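Local structure of Fc fragment of IgE receptor II (Bos taurus, 6PWS) at residues 43-48 and 80-85. The protein is a C-type lectin receptor whose carbohydrate-recognition domain binds mannose-type sugars with calcium and which probably also binds IgE. Residues are numbered along the deposited sequence; the frame is centred on the assembly and turned at random.
Sequences RLVSIH and WMDNQP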
# COMPACT_ATOMS: atom_id res chain seq x y z
N ARG A 43 -1.69 5.93 7.42
CA ARG A 43 -2.59 4.96 6.82
C ARG A 43 -1.79 4.14 5.81
O ARG A 43 -0.77 4.59 5.30
CB ARG A 43 -3.76 5.62 6.08
CG ARG A 43 -4.68 6.50 6.93
CD ARG A 43 -6.00 6.71 6.21
NE ARG A 43 -6.90 7.64 6.88
CZ ARG A 43 -6.94 8.95 6.67
NH1 ARG A 43 -6.11 9.53 5.80
NH2 ARG A 43 -7.81 9.69 7.34
N LEU A 44 -2.27 2.95 5.48
CA LEU A 44 -1.67 2.20 4.39
C LEU A 44 -1.59 3.09 3.15
O LEU A 44 -2.50 3.87 2.85
CB LEU A 44 -2.48 0.93 4.10
CG LEU A 44 -2.27 -0.23 5.08
CD1 LEU A 44 -3.38 -1.27 4.90
CD2 LEU A 44 -0.90 -0.87 4.86
N VAL A 45 -0.47 2.94 2.41
CA VAL A 45 -0.08 3.90 1.39
C VAL A 45 -1.06 3.97 0.23
O VAL A 45 -1.59 2.95 -0.25
CB VAL A 45 1.35 3.57 0.89
CG1 VAL A 45 1.42 2.21 0.19
CG2 VAL A 45 1.92 4.65 -0.02
N SER A 46 -1.25 5.19 -0.27
CA SER A 46 -2.02 5.46 -1.47
C SER A 46 -1.10 6.03 -2.55
O SER A 46 -0.23 6.85 -2.26
CB SER A 46 -3.13 6.47 -1.18
OG SER A 46 -4.00 6.04 -0.14
N ILE A 47 -1.29 5.59 -3.80
CA ILE A 47 -0.29 5.80 -4.86
C ILE A 47 -0.95 6.49 -6.05
O ILE A 47 -1.94 5.98 -6.60
CB ILE A 47 0.35 4.46 -5.30
CG1 ILE A 47 0.87 3.68 -4.10
CG2 ILE A 47 1.46 4.71 -6.32
CD1 ILE A 47 1.30 2.26 -4.43
N HIS A 48 -0.38 7.63 -6.48
CA HIS A 48 -1.07 8.50 -7.43
C HIS A 48 -0.21 9.01 -8.58
O HIS A 48 -0.67 9.90 -9.32
CB HIS A 48 -1.75 9.66 -6.70
CG HIS A 48 -2.88 9.20 -5.84
ND1 HIS A 48 -4.05 8.72 -6.37
CD2 HIS A 48 -2.99 9.06 -4.50
CE1 HIS A 48 -4.86 8.34 -5.39
NE2 HIS A 48 -4.24 8.54 -4.25
N TRP A 80 -8.91 3.83 -2.36
CA TRP A 80 -7.67 4.17 -1.69
C TRP A 80 -7.92 4.60 -0.24
O TRP A 80 -8.94 5.22 0.08
CB TRP A 80 -6.97 5.35 -2.38
CG TRP A 80 -6.29 5.01 -3.67
CD1 TRP A 80 -6.63 5.46 -4.92
CD2 TRP A 80 -5.14 4.19 -3.83
NE1 TRP A 80 -5.76 4.94 -5.85
CE2 TRP A 80 -4.83 4.15 -5.21
CE3 TRP A 80 -4.34 3.45 -2.94
CZ2 TRP A 80 -3.77 3.41 -5.71
CZ3 TRP A 80 -3.28 2.71 -3.45
CH2 TRP A 80 -3.00 2.69 -4.82
N MET A 81 -6.93 4.35 0.62
CA MET A 81 -6.94 4.88 1.98
C MET A 81 -7.09 6.40 2.02
O MET A 81 -7.71 6.93 2.94
CB MET A 81 -5.66 4.45 2.72
CG MET A 81 -5.87 3.43 3.83
SD MET A 81 -6.55 1.87 3.26
CE MET A 81 -6.95 1.17 4.87
N ASP A 82 -6.51 7.12 1.05
CA ASP A 82 -6.62 8.58 1.03
C ASP A 82 -7.88 9.08 0.35
O ASP A 82 -8.10 10.31 0.28
CB ASP A 82 -5.35 9.23 0.45
CG ASP A 82 -5.16 9.03 -1.05
OD1 ASP A 82 -6.01 8.40 -1.71
OD2 ASP A 82 -4.12 9.52 -1.55
N ASN A 83 -8.74 8.17 -0.12
CA ASN A 83 -10.02 8.49 -0.75
C ASN A 83 -9.87 9.31 -2.04
O ASN A 83 -10.87 9.84 -2.53
CB ASN A 83 -11.02 9.16 0.21
CG ASN A 83 -11.60 8.19 1.23
OD1 ASN A 83 -11.91 7.05 0.92
ND2 ASN A 83 -11.81 8.66 2.42
N GLN A 84 -8.69 9.36 -2.63
CA GLN A 84 -8.48 10.08 -3.88
C GLN A 84 -8.77 9.18 -5.07
O GLN A 84 -8.95 7.96 -4.94
CB GLN A 84 -7.05 10.62 -3.91
CG GLN A 84 -6.80 11.74 -2.94
CD GLN A 84 -5.34 12.17 -2.97
OE1 GLN A 84 -4.62 11.94 -3.94
NE2 GLN A 84 -4.91 12.82 -1.89
N PRO A 85 -8.81 9.75 -6.28
CA PRO A 85 -9.25 8.97 -7.45
C PRO A 85 -8.31 7.84 -7.84
O PRO A 85 -7.13 7.78 -7.46
CB PRO A 85 -9.32 10.02 -8.56
CG PRO A 85 -9.56 11.30 -7.84
CD PRO A 85 -8.73 11.19 -6.60
O HOH W 1 -4.30 5.64 -8.24
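His48 and Asp82 reach each other through unlike first torsions: the imidazole CG stands anti to its carbonyl carbon (chi1 -67°), whereas the carboxylate is tucked between its own backbone N and carbonyl carbon (chi1 70°). Ring and carboxylate approach from opposite directions and lie nearly coplanar. His48 NE2 donates to Asp82 OD1 at 3.1 Å, and the oxygen receives it through its syn lone pair, while a weak bond to Asp82 OD2 accompanies it. Asp82 OD1 has a second donor, the backbone N of Gln84, which arrives from above the carboxylate plane and closes an Asx turn. Two bonds therefore fix this oxygen, and with it the orientation of the acid. At the ring's other nitrogen, ND1 is hydrogen-bonded to Asp87 OD1, so rotation of the ring is restrained; two flanking carboxylates would favour its doubly protonated form. Gln84 OE1 lies over one imidazole face, 3.4 Å from His48 CD2, and the imidazole edge meets the five-membered ring of Trp80 in an edge-to-face pair with planes at 59°. That same indole face also carries the backbone of Ser46 and Ile47, with Ile47 N 3.5 Å from Trp80 CH2; a water joins Trp80 NE1 to Ile47 O. Ser46 OG accepts from Asp82 N at 3.0 Å, and Met81 CB rests 3.2 Å from Leu44 O. The case illustrates how one acid, serving both an Asx turn and a histidine, can hold a type I turn, begun at the last residue of strand 79-80, against the segment between strand 43-44 and helix 50-59 of a C-type lectin fold.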